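Local structure of endoglucanase EG-II (Hypocrea jecorina, 3QR3) at residues S176-L181 with T211-F216; K135-S140 with A172-Q177; H230-T235 with V266-Q271. The protein hydrolyses internal beta-1,4-glycosidic bonds of cellulose as an endoglucanase, through a TIM-barrel catalytic domain of glycosyl hydrolase family 5. All coordinates share one frame; numbering follows the deposited sequence.

Interaction 1: residues S176-L181 with T211-F216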
ATOM      1  N   SER A 176      -5.047  -3.015  18.090  1.00 18.42           N
ATOM      2  CA  SER A 176      -5.159  -1.561  17.992  1.00 22.38           C
ATOM      3  C   SER A 176      -4.976  -1.041  16.564  1.00 27.63           C
ATOM      4  O   SER A 176      -5.321   0.097  16.272  1.00 22.17           O
ATOM      5  CB  SER A 176      -4.127  -0.891  18.906  1.00 27.64           C
ATOM      6  OG  SER A 176      -2.810  -1.075  18.399  1.00 26.58           O
ATOM      7  N   GLN A 177      -4.435  -1.873  15.679  1.00 20.50           N
ATOM      8  CA  GLN A 177      -3.936  -1.396  14.391  1.00 20.78           C
ATOM      9  C   GLN A 177      -5.013  -1.254  13.321  1.00 19.39           C
ATOM     10  O   GLN A 177      -6.024  -1.950  13.356  1.00 16.84           O
ATOM     11  CB  GLN A 177      -2.846  -2.346  13.872  1.00 20.52           C
ATOM     12  CG  GLN A 177      -1.543  -2.319  14.659  1.00 20.89           C
ATOM     13  CD  GLN A 177      -1.541  -3.243  15.875  1.00 21.75           C
ATOM     14  OE1 GLN A 177      -2.576  -3.765  16.287  1.00 19.70           O
ATOM     15  NE2 GLN A 177      -0.364  -3.445  16.454  1.00 21.83           N
ATOM     16  N   PHE A 178      -4.782  -0.360  12.362  1.00 15.77           N
ATOM     17  CA  PHE A 178      -5.564  -0.335  11.126  1.00 15.19           C
ATOM     18  C   PHE A 178      -5.295  -1.589  10.295  1.00 19.03           C
ATOM     19  O   PHE A 178      -4.160  -2.087  10.240  1.00 18.07           O
ATOM     20  CB  PHE A 178      -5.204   0.887  10.262  1.00 15.09           C
ATOM     21  CG  PHE A 178      -5.680   2.209  10.816  1.00 19.82           C
ATOM     22  CD1 PHE A 178      -7.038   2.484  10.940  1.00 15.63           C
ATOM     23  CD2 PHE A 178      -4.761   3.191  11.178  1.00 18.52           C
ATOM     24  CE1 PHE A 178      -7.470   3.702  11.425  1.00 15.64           C
ATOM     25  CE2 PHE A 178      -5.186   4.416  11.671  1.00 18.52           C
ATOM     26  CZ  PHE A 178      -6.538   4.678  11.788  1.00 20.07           C
ATOM     27  N   ILE A 179      -6.330  -2.072   9.618  1.00 17.50           N
ATOM     28  CA  ILE A 179      -6.196  -3.194   8.697  1.00 17.24           C
ATOM     29  C   ILE A 179      -6.883  -2.829   7.377  1.00 20.65           C
ATOM     30  O   ILE A 179      -8.006  -2.349   7.378  1.00 17.99           O
ATOM     31  CB  ILE A 179      -6.829  -4.484   9.265  1.00 18.24           C
ATOM     32  CG1 ILE A 179      -6.193  -4.856  10.605  1.00 17.35           C
ATOM     33  CG2 ILE A 179      -6.666  -5.639   8.285  1.00 19.00           C
ATOM     34  CD1 ILE A 179      -6.867  -6.056  11.283  1.00 17.77           C
ATOM     35  N   SER A 180      -6.195  -3.039   6.256  1.00 20.11           N
ATOM     36  CA  SER A 180      -6.757  -2.769   4.934  1.00 16.69           C
ATOM     37  C   SER A 180      -7.672  -3.882   4.460  1.00 21.09           C
ATOM     38  O   SER A 180      -7.380  -5.060   4.669  1.00 24.09           O
ATOM     39  CB  SER A 180      -5.637  -2.656   3.900  1.00 22.44           C
ATOM     40  OG  SER A 180      -4.855  -1.501   4.106  1.00 25.88           O
ATOM     41  N   LEU A 181      -8.765  -3.506   3.795  1.00 15.26           N
ATOM     42  CA  LEU A 181      -9.620  -4.465   3.100  1.00 20.94           C
ATOM     43  C   LEU A 181      -9.540  -4.196   1.590  1.00 18.99           C
ATOM     44  O   LEU A 181     -10.134  -3.237   1.097  1.00 17.22           O
ATOM     45  CB  LEU A 181     -11.072  -4.340   3.592  1.00 15.94           C
ATOM     46  CG  LEU A 181     -11.299  -4.398   5.108  1.00 23.30           C
ATOM     47  CD1 LEU A 181     -12.771  -4.224   5.458  1.00 21.05           C
ATOM     48  CD2 LEU A 181     -10.753  -5.711   5.695  1.00 18.57           C
ATOM     49  N   THR A 211     -16.600  -3.037  13.080  1.00 22.76           N
ATOM     50  CA  THR A 211     -15.771  -2.828  11.892  1.00 21.46           C
ATOM     51  C   THR A 211     -14.688  -1.802  12.185  1.00 24.75           C
ATOM     52  O   THR A 211     -14.031  -1.272  11.273  1.00 21.70           O
ATOM     53  CB  THR A 211     -16.586  -2.374  10.666  1.00 22.72           C
ATOM     54  OG1 THR A 211     -17.241  -1.135  10.954  1.00 28.99           O
ATOM     55  CG2 THR A 211     -17.622  -3.425  10.272  1.00 25.95           C
ATOM     56  N   THR A 212     -14.489  -1.543  13.470  1.00 22.29           N
ATOM     57  CA  THR A 212     -13.512  -0.558  13.919  1.00 23.55           C
ATOM     58  C   THR A 212     -12.117  -0.800  13.328  1.00 18.55           C
ATOM     59  O   THR A 212     -11.571  -1.912  13.395  1.00 17.58           O
ATOM     60  CB  THR A 212     -13.433  -0.531  15.459  1.00 30.50           C
ATOM     61  OG1 THR A 212     -14.757  -0.426  15.996  1.00 25.54           O
ATOM     62  CG2 THR A 212     -12.590   0.650  15.943  1.00 26.24           C
ATOM     63  N   ASN A 213     -11.559   0.251  12.743  1.00 19.53           N
ATOM     64  CA  ASN A 213     -10.201   0.233  12.193  1.00 15.06           C
ATOM     65  C   ASN A 213      -9.995  -0.693  10.997  1.00 17.19           C
ATOM     66  O   ASN A 213      -8.865  -1.067  10.661  1.00 24.67           O
ATOM     67  CB  ASN A 213      -9.189  -0.045  13.306  1.00 18.91           C
ATOM     68  CG  ASN A 213      -9.016   1.148  14.235  1.00 24.93           C
ATOM     69  OD1 ASN A 213      -9.259   2.293  13.844  1.00 23.87           O
ATOM     70  ND2 ASN A 213      -8.612   0.883  15.470  1.00 32.44           N
ATOM     71  N   LEU A 214     -11.093  -1.046  10.342  1.00 17.87           N
ATOM     72  CA  LEU A 214     -11.038  -1.850   9.136  1.00 17.33           C
ATOM     73  C   LEU A 214     -11.344  -0.891   8.012  1.00 15.07           C
ATOM     74  O   LEU A 214     -12.469  -0.412   7.877  1.00 19.12           O
ATOM     75  CB  LEU A 214     -12.060  -2.996   9.187  1.00 16.98           C
ATOM     76  CG  LEU A 214     -11.924  -3.985  10.347  1.00 19.75           C
ATOM     77  CD1 LEU A 214     -12.963  -5.112  10.235  1.00 16.80           C
ATOM     78  CD2 LEU A 214     -10.514  -4.576  10.435  1.00 15.10           C
ATOM     79  N   ILE A 215     -10.320  -0.587   7.220  1.00 16.87           N
ATOM     80  CA  ILE A 215     -10.388   0.506   6.271  1.00 12.94           C
ATOM     81  C   ILE A 215     -10.366  -0.039   4.860  1.00 19.07           C
ATOM     82  O   ILE A 215      -9.542  -0.892   4.544  1.00 16.80           O
ATOM     83  CB  ILE A 215      -9.180   1.448   6.472  1.00 22.12           C
ATOM     84  CG1 ILE A 215      -9.050   1.839   7.956  1.00 15.41           C
ATOM     85  CG2 ILE A 215      -9.273   2.671   5.543  1.00 17.27           C
ATOM     86  CD1 ILE A 215     -10.282   2.584   8.516  1.00 15.69           C
ATOM     87  N   PHE A 216     -11.269   0.440   4.007  1.00 14.86           N
ATOM     88  CA  PHE A 216     -11.257  -0.010   2.622  1.00 15.41           C
ATOM     89  C   PHE A 216     -10.019   0.537   1.914  1.00 17.75           C
ATOM     90  O   PHE A 216      -9.695   1.709   2.034  1.00 17.94           O
ATOM     91  CB  PHE A 216     -12.545   0.385   1.899  1.00 15.55           C
ATOM     92  CG  PHE A 216     -13.791  -0.266   2.482  1.00 16.42           C
ATOM     93  CD1 PHE A 216     -13.941  -1.650   2.475  1.00 14.60           C
ATOM     94  CD2 PHE A 216     -14.800   0.508   3.026  1.00 18.94           C
ATOM     95  CE1 PHE A 216     -15.084  -2.253   3.007  1.00 22.49           C
ATOM     96  CE2 PHE A 216     -15.945  -0.078   3.557  1.00 17.73           C
ATOM     97  CZ  PHE A 216     -16.090  -1.466   3.547  1.00 16.28           C
TER
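Two neighbouring parallel strands of the TIM barrel, 179-182 and 214-219, are joined here by three backbone hydrogen bonds that alternate in direction. I179 N gives to N213 O at 2.9 Å, almost along the C=O axis. I215 N returns a bond of 2.9 Å to I179 O, nearly straight at 173°. L181 N completes the set with I215 O at 2.8 Å, lying in the carbonyl plane.

On the face carrying I179, L181, L214 and F216, I179 and L214 lie side by side and point the same way, with I179 CB 3.9 Å from L214 CD2. L181 crosses its neighbours obliquely: its CD1 reaches L214 CB at 4.0 Å and F216 CE1 at 3.9 Å. Ahead of the paired residues, F178 CD1 packs obliquely on I215 CG1 at 3.7 Å, I215 being on the face of S180. F178 CG stands anti to its carbonyl carbon, which turns the ring toward I215 and the N213 side chain; F178 CE1 lies 3.3 Å from N213 OD1, ring and amide planes 73° apart.

N213 is held by a type II turn from T211 to L214, in which it takes positive phi (66°); the turn leads into the strand and presents N213 O to I179. Helix 155-171 covers the first face, touching I179 through I169 and L181 through V162, while F216 meets the rings of F192 and W248. The face of S180 and I215 looks into the barrel, where L288 touches F178 and I215, and S180 OG bonds W143 and D217.

The contact thus gives three strand amides a carbonyl partner across the strands, while largely apolar side chains pack in the helix-facing layer; the hydroxyl of S180, on the inner face, finds polar partners on adjacent strands.

Interaction 2: residues K135-S140 with A172-Q177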
ATOM      1  N   LYS A 135       4.361 -10.427  15.535  1.00 20.64           N
ATOM      2  CA  LYS A 135       5.575  -9.618  15.597  1.00 20.46           C
ATOM      3  C   LYS A 135       5.246  -8.162  15.919  1.00 22.98           C
ATOM      4  O   LYS A 135       5.923  -7.529  16.719  1.00 23.45           O
ATOM      5  CB  LYS A 135       6.338  -9.680  14.273  1.00 20.10           C
ATOM      6  CG  LYS A 135       7.635  -8.864  14.268  1.00 21.24           C
ATOM      7  CD  LYS A 135       8.467  -9.137  13.014  1.00 21.43           C
ATOM      8  CE  LYS A 135       9.840  -8.482  13.111  1.00 27.21           C
ATOM      9  NZ  LYS A 135      10.716  -9.154  14.115  1.00 24.44           N
ATOM     10  N   TYR A 136       4.192  -7.642  15.300  1.00 16.94           N
ATOM     11  CA  TYR A 136       3.904  -6.215  15.370  1.00 20.23           C
ATOM     12  C   TYR A 136       2.773  -5.838  16.325  1.00 21.89           C
ATOM     13  O   TYR A 136       2.362  -4.682  16.372  1.00 20.62           O
ATOM     14  CB  TYR A 136       3.624  -5.690  13.960  1.00 18.94           C
ATOM     15  CG  TYR A 136       4.870  -5.719  13.108  1.00 20.64           C
ATOM     16  CD1 TYR A 136       5.983  -4.989  13.477  1.00 23.09           C
ATOM     17  CD2 TYR A 136       4.951  -6.506  11.963  1.00 22.17           C
ATOM     18  CE1 TYR A 136       7.142  -5.016  12.730  1.00 20.21           C
ATOM     19  CE2 TYR A 136       6.115  -6.535  11.195  1.00 20.15           C
ATOM     20  CZ  TYR A 136       7.203  -5.785  11.588  1.00 17.17           C
ATOM     21  OH  TYR A 136       8.375  -5.794  10.856  1.00 19.03           O
ATOM     22  N   ALA A 137       2.288  -6.811  17.090  1.00 19.28           N
ATOM     23  CA  ALA A 137       1.123  -6.599  17.951  1.00 22.36           C
ATOM     24  C   ALA A 137       1.232  -5.358  18.838  1.00 24.15           C
ATOM     25  O   ALA A 137       0.246  -4.655  19.041  1.00 24.55           O
ATOM     26  CB  ALA A 137       0.847  -7.844  18.799  1.00 19.81           C
ATOM     27  N   SER A 138       2.425  -5.087  19.358  1.00 23.60           N
ATOM     28  CA  SER A 138       2.601  -4.000  20.319  1.00 28.34           C
ATOM     29  C   SER A 138       2.858  -2.650  19.656  1.00 27.91           C
ATOM     30  O   SER A 138       2.975  -1.643  20.343  1.00 25.56           O
ATOM     31  CB  SER A 138       3.748  -4.310  21.281  1.00 29.34           C
ATOM     32  OG  SER A 138       4.993  -4.294  20.596  1.00 37.96           O
ATOM     33  N   GLN A 139       2.942  -2.624  18.327  1.00 25.52           N
ATOM     34  CA  GLN A 139       3.224  -1.374  17.610  1.00 20.41           C
ATOM     35  C   GLN A 139       1.996  -0.871  16.855  1.00 26.72           C
ATOM     36  O   GLN A 139       1.695  -1.337  15.756  1.00 21.64           O
ATOM     37  CB  GLN A 139       4.424  -1.557  16.685  1.00 21.13           C
ATOM     38  CG  GLN A 139       5.666  -1.998  17.442  1.00 24.72           C
ATOM     39  CD  GLN A 139       6.919  -1.997  16.591  1.00 30.96           C
ATOM     40  OE1 GLN A 139       7.075  -2.821  15.686  1.00 28.88           O
ATOM     41  NE2 GLN A 139       7.835  -1.088  16.892  1.00 29.08           N
ATOM     42  N   SER A 140       1.283   0.080  17.457  1.00 22.03           N
ATOM     43  CA  SER A 140      -0.025   0.486  16.951  1.00 20.30           C
ATOM     44  C   SER A 140       0.023   1.268  15.634  1.00 20.82           C
ATOM     45  O   SER A 140      -1.016   1.507  15.016  1.00 19.71           O
ATOM     46  CB  SER A 140      -0.774   1.302  18.014  1.00 26.11           C
ATOM     47  OG  SER A 140      -0.177   2.580  18.165  1.00 37.27           O
ATOM     48  N   ALA A 172      -4.002 -12.665  17.216  1.00 19.60           N
ATOM     49  CA  ALA A 172      -2.569 -12.687  17.511  1.00 20.26           C
ATOM     50  C   ALA A 172      -2.167 -11.550  18.446  1.00 28.14           C
ATOM     51  O   ALA A 172      -1.006 -11.440  18.836  1.00 27.09           O
ATOM     52  CB  ALA A 172      -1.768 -12.614  16.231  1.00 20.80           C
ATOM     53  N   GLY A 173      -3.122 -10.692  18.788  1.00 21.51           N
ATOM     54  CA  GLY A 173      -2.849  -9.600  19.711  1.00 20.47           C
ATOM     55  C   GLY A 173      -2.742  -8.228  19.066  1.00 19.94           C
ATOM     56  O   GLY A 173      -2.606  -7.223  19.765  1.00 22.74           O
ATOM     57  N   ALA A 174      -2.805  -8.168  17.736  1.00 23.63           N
ATOM     58  CA  ALA A 174      -2.749  -6.874  17.048  1.00 18.83           C
ATOM     59  C   ALA A 174      -4.136  -6.245  16.994  1.00 24.53           C
ATOM     60  O   ALA A 174      -4.806  -6.255  15.957  1.00 21.34           O
ATOM     61  CB  ALA A 174      -2.150  -7.016  15.638  1.00 20.38           C
ATOM     62  N   THR A 175      -4.556  -5.690  18.123  1.00 21.51           N
ATOM     63  CA  THR A 175      -5.937  -5.274  18.295  1.00 26.98           C
ATOM     64  C   THR A 175      -6.137  -3.780  18.096  1.00 22.76           C
ATOM     65  O   THR A 175      -7.270  -3.330  17.944  1.00 23.16           O
ATOM     66  CB  THR A 175      -6.463  -5.662  19.692  1.00 25.49           C
ATOM     67  OG1 THR A 175      -5.635  -5.062  20.693  1.00 29.95           O
ATOM     68  CG2 THR A 175      -6.440  -7.170  19.861  1.00 22.90           C
ATOM     69  N   SER A 176      -5.047  -3.015  18.090  1.00 18.42           N
ATOM     70  CA  SER A 176      -5.159  -1.561  17.992  1.00 22.38           C
ATOM     71  C   SER A 176      -4.976  -1.041  16.564  1.00 27.63           C
ATOM     72  O   SER A 176      -5.321   0.097  16.272  1.00 22.17           O
ATOM     73  CB  SER A 176      -4.127  -0.891  18.906  1.00 27.64           C
ATOM     74  OG  SER A 176      -2.810  -1.075  18.399  1.00 26.58           O
ATOM     75  N   GLN A 177      -4.435  -1.873  15.679  1.00 20.50           N
ATOM     76  CA  GLN A 177      -3.936  -1.396  14.391  1.00 20.78           C
ATOM     77  C   GLN A 177      -5.013  -1.254  13.321  1.00 19.39           C
ATOM     78  O   GLN A 177      -6.024  -1.950  13.356  1.00 16.84           O
ATOM     79  CB  GLN A 177      -2.846  -2.346  13.872  1.00 20.52           C
ATOM     80  CG  GLN A 177      -1.543  -2.319  14.659  1.00 20.89           C
ATOM     81  CD  GLN A 177      -1.541  -3.243  15.875  1.00 21.75           C
ATOM     82  OE1 GLN A 177      -2.576  -3.765  16.287  1.00 19.70           O
ATOM     83  NE2 GLN A 177      -0.364  -3.445  16.454  1.00 21.83           N
TER
HETATM   84  O   HOH W   1      -2.204  -3.837  19.816  1.00 28.86           O
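A Schellman motif at G173, closing helix 155-171, packs against the type I turn Y136-Q139 in the end region of helix 122-136, so two helix ends of the barrel's outer layer meet.

The apolar part is small. A137 CB sits 3.6 Å from G173 C and 4.4 Å from A174 CB, methyl to methyl. G173 takes the positive phi of 105° that the motif requires; at this phi a CB would press on the carbonyl O of A172, and would lie about 3.6 Å from A137 CB.

The hydrogen bonds centre on the amide of Q177. With the chain bent at chi2 (86°), Q177 NE2 reaches the turn and gives one bond to A137 O (2.9 Å) and one to Q139 O (3.0 Å). Both acceptors lie close to the amide plane, but NE2 stands above each carbonyl plane. On the other side of the amide, OE1 takes a weak bond from S176 N. An alanine here would remove both NE2 bonds and would probably weaken the hold of 172-177 on the turn at A137 and Q139.

Water is the third element: one molecule donates to A137 O and weakly to G173 O, and also bonds S176 OG. S176 OG lies 3.2 Å from S140 CB.

Interaction 3: residues H230-T235 with V266-Q271. With SO4 (sulfate ion), chain F.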
ATOM      1  N   HIS A 230       1.773   5.237 -18.078  1.00 26.40           N
ATOM      2  CA  HIS A 230       2.030   6.357 -18.975  1.00 27.88           C
ATOM      3  C   HIS A 230       2.354   7.595 -18.163  1.00 26.32           C
ATOM      4  O   HIS A 230       1.847   7.767 -17.056  1.00 24.53           O
ATOM      5  CB  HIS A 230       0.819   6.643 -19.863  1.00 28.08           C
ATOM      6  CG  HIS A 230       0.278   5.431 -20.549  1.00 35.18           C
ATOM      7  ND1 HIS A 230      -0.688   4.626 -19.981  1.00 35.99           N
ATOM      8  CD2 HIS A 230       0.577   4.877 -21.746  1.00 37.90           C
ATOM      9  CE1 HIS A 230      -0.960   3.626 -20.803  1.00 43.80           C
ATOM     10  NE2 HIS A 230      -0.208   3.756 -21.882  1.00 45.29           N
ATOM     11  N   ALA A 231       3.198   8.452 -18.724  1.00 18.94           N
ATOM     12  CA  ALA A 231       3.568   9.707 -18.085  1.00 27.53           C
ATOM     13  C   ALA A 231       2.382  10.659 -17.981  1.00 29.03           C
ATOM     14  O   ALA A 231       2.171  11.277 -16.939  1.00 27.54           O
ATOM     15  CB  ALA A 231       4.725  10.376 -18.845  1.00 23.35           C
ATOM     16  N   GLU A 232       1.597  10.761 -19.052  1.00 22.08           N
ATOM     17  CA  GLU A 232       0.550  11.780 -19.125  1.00 21.58           C
ATOM     18  C   GLU A 232      -0.690  11.389 -18.325  1.00 26.42           C
ATOM     19  O   GLU A 232      -1.041  10.215 -18.254  1.00 28.88           O
ATOM     20  CB  GLU A 232       0.174  12.068 -20.584  1.00 23.11           C
ATOM     21  CG  GLU A 232       1.334  12.607 -21.431  1.00 35.51           C
ATOM     22  CD  GLU A 232       1.839  13.971 -20.956  1.00 32.33           C
ATOM     23  OE1 GLU A 232       1.023  14.784 -20.465  1.00 32.89           O
ATOM     24  OE2 GLU A 232       3.051  14.236 -21.080  1.00 36.99           O
ATOM     25  N   CYS A 233      -1.336  12.377 -17.707  1.00 20.44           N
ATOM     26  CA  CYS A 233      -2.597  12.137 -17.015  1.00 23.24           C
ATOM     27  C   CYS A 233      -3.775  12.640 -17.848  1.00 29.59           C
ATOM     28  O   CYS A 233      -3.659  13.617 -18.585  1.00 24.66           O
ATOM     29  CB  CYS A 233      -2.596  12.786 -15.633  1.00 24.78           C
ATOM     30  SG  CYS A 233      -1.324  12.129 -14.521  1.00 28.66           S
ATOM     31  N   THR A 234      -4.906  11.956 -17.728  1.00 26.19           N
ATOM     32  CA  THR A 234      -6.062  12.232 -18.565  1.00 20.68           C
ATOM     33  C   THR A 234      -7.327  12.407 -17.723  1.00 24.32           C
ATOM     34  O   THR A 234      -8.406  12.662 -18.260  1.00 26.58           O
ATOM     35  CB  THR A 234      -6.294  11.087 -19.579  1.00 26.52           C
ATOM     36  OG1 THR A 234      -6.577   9.874 -18.874  1.00 31.10           O
ATOM     37  CG2 THR A 234      -5.064  10.866 -20.436  1.00 29.47           C
ATOM     38  N   THR A 235      -7.201  12.265 -16.408  1.00 19.60           N
ATOM     39  CA  THR A 235      -8.369  12.370 -15.530  1.00 24.63           C
ATOM     40  C   THR A 235      -7.943  12.717 -14.109  1.00 25.23           C
ATOM     41  O   THR A 235      -6.812  12.424 -13.701  1.00 21.92           O
ATOM     42  CB  THR A 235      -9.191  11.048 -15.515  1.00 22.42           C
ATOM     43  OG1 THR A 235     -10.362  11.197 -14.697  1.00 22.90           O
ATOM     44  CG2 THR A 235      -8.343   9.887 -14.980  1.00 21.25           C
ATOM     45  N   VAL A 266       4.930  15.708 -15.106  1.00 23.85           N
ATOM     46  CA  VAL A 266       4.593  16.536 -16.256  1.00 23.92           C
ATOM     47  C   VAL A 266       3.351  17.376 -15.937  1.00 27.02           C
ATOM     48  O   VAL A 266       2.594  17.058 -15.009  1.00 21.18           O
ATOM     49  CB  VAL A 266       4.303  15.669 -17.498  1.00 22.07           C
ATOM     50  CG1 VAL A 266       5.551  14.922 -17.931  1.00 28.68           C
ATOM     51  CG2 VAL A 266       3.164  14.689 -17.209  1.00 24.22           C
ATOM     52  N   GLN A 267       3.137  18.432 -16.718  1.00 23.56           N
ATOM     53  CA  GLN A 267       2.068  19.398 -16.444  1.00 19.87           C
ATOM     54  C   GLN A 267       0.675  18.779 -16.327  1.00 19.45           C
ATOM     55  O   GLN A 267      -0.093  19.146 -15.433  1.00 24.16           O
ATOM     56  CB  GLN A 267       2.052  20.500 -17.507  1.00 22.68           C
ATOM     57  CG  GLN A 267       1.128  21.661 -17.164  1.00 33.84           C
ATOM     58  CD  GLN A 267       1.517  22.351 -15.863  1.00 33.03           C
ATOM     59  OE1 GLN A 267       2.697  22.582 -15.600  1.00 35.94           O
ATOM     60  NE2 GLN A 267       0.523  22.685 -15.046  1.00 29.79           N
ATOM     61  N   SER A 268       0.333  17.857 -17.227  1.00 21.17           N
ATOM     62  CA  SER A 268      -0.991  17.221 -17.183  1.00 22.73           C
ATOM     63  C   SER A 268      -1.285  16.572 -15.830  1.00 20.21           C
ATOM     64  O   SER A 268      -2.410  16.641 -15.328  1.00 21.73           O
ATOM     65  CB  SER A 268      -1.154  16.191 -18.306  1.00 24.86           C
ATOM     66  OG  SER A 268      -0.254  15.105 -18.155  1.00 24.84           O
ATOM     67  N   CYS A 269      -0.269  15.939 -15.241  1.00 21.45           N
ATOM     68  CA  CYS A 269      -0.435  15.274 -13.948  1.00 20.18           C
ATOM     69  C   CYS A 269      -0.372  16.257 -12.788  1.00 23.09           C
ATOM     70  O   CYS A 269      -1.064  16.085 -11.782  1.00 25.82           O
ATOM     71  CB  CYS A 269       0.608  14.177 -13.762  1.00 21.43           C
ATOM     72  SG  CYS A 269       0.496  12.891 -15.018  1.00 31.48           S
ATOM     73  N   ILE A 270       0.465  17.281 -12.918  1.00 22.55           N
ATOM     74  CA  ILE A 270       0.506  18.337 -11.914  1.00 21.44           C
ATOM     75  C   ILE A 270      -0.882  18.942 -11.766  1.00 26.14           C
ATOM     76  O   ILE A 270      -1.319  19.244 -10.660  1.00 30.93           O
ATOM     77  CB  ILE A 270       1.555  19.414 -12.250  1.00 24.90           C
ATOM     78  CG1 ILE A 270       2.960  18.860 -11.976  1.00 21.32           C
ATOM     79  CG2 ILE A 270       1.291  20.682 -11.439  1.00 23.74           C
ATOM     80  CD1 ILE A 270       4.098  19.749 -12.449  1.00 26.91           C
ATOM     81  N   GLN A 271      -1.594  19.087 -12.879  1.00 26.85           N
ATOM     82  CA  GLN A 271      -2.959  19.596 -12.813  0.60 23.65           C
ATOM     83  C   GLN A 271      -3.936  18.550 -12.276  1.00 27.81           C
ATOM     84  O   GLN A 271      -4.643  18.813 -11.304  1.00 22.48           O
ATOM     85  CB  GLN A 271      -3.441  20.136 -14.165  0.60 25.97           C
ATOM     86  CG  GLN A 271      -4.915  20.555 -14.138  0.60 31.40           C
ATOM     87  CD  GLN A 271      -5.353  21.318 -15.378  0.60 35.84           C
ATOM     88  OE1 GLN A 271      -6.547  21.421 -15.667  0.60 37.54           O
ATOM     89  NE2 GLN A 271      -4.390  21.856 -16.113  0.60 33.33           N
TER
HETATM   90  S   SO4 F 343       3.158   8.809 -22.273  0.46 27.63           S
HETATM   91  O1  SO4 F 343       2.586   7.990 -23.340  0.87 46.59           O
HETATM   92  O2  SO4 F 343       2.066   9.380 -21.496  1.00 36.46           O
HETATM   93  O3  SO4 F 343       4.008   7.972 -21.421  0.78 32.51           O
HETATM   94  O4  SO4 F 343       3.959   9.890 -22.838  0.72 35.56           O
HETATM   95  O   HOH W   2       1.747  17.323 -19.684  1.00 28.42           O
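E232 leaves the loop with CG anti to its carbonyl carbon and then bends at chi2 (-64°), which folds the carboxylate back toward the start of helix 267-281. E232 CB lies 3.4 Å from O2 of a sulfate ion, probably from the crystallisation liquor, and CG touches the same oxygen. That O2 is also bonded by E232 N, while A231 N gives to O3, so two successive amides grip the anion. At the tip, E232 OE1 accepts the hydroxyl proton of S268 OG at 2.7 Å, met from above the carboxylate plane. A water donates to OE1 and accepts from S268 N at 2.9 Å, linking the charge to the first turn of the helix; the helix end would probably favour the ionised acid. E232 OE2 lies against V266 CG2 at 3.9 Å.

S268 OG, in the crowded position between its backbone N and carbonyl carbon, works both ways: besides donating to E232 it accepts C233 N at 3.0 Å, in an almost straight bond (168°). Next to this polar group, the C233-C269 disulfide joins the segments covalently, with a torsion of 100° about the S-S bond. C269 SG also comes within 3.0 Å of A231 O.

V266 occupies the N-cap position of the helix. The disulfide ties the loop between strand 214-219 and helix 238-251 to the opening turn of helix 267-281, with L222 touching C233, L320 of helix 319-325 touching C269, and A231 bonded through its backbone to G264 in the loop after strand 256-261.

Overall arrangement
Interaction 1 is the core contact, a buried strand pairing made of backbone bonds and hydrocarbon packing. Interactions 2 and 3 are partly buried and join loops and helix ends. The first two share S176 and Q177: the chain leaving helix 155-171 meets the neighbouring helix end in 135-140 before entering the sheet, and their centres lie 12 Å apart. Interaction 3 is on the opposite side of the chain's centre, its own centre about 32 Å from that of interaction 1 and 39 Å from that of interaction 2. There a disulfide and a carboxylate-serine hydrogen bond hold the helix start, whereas interaction 2 relies on one neutral side-chain amide, small methyl contacts and water.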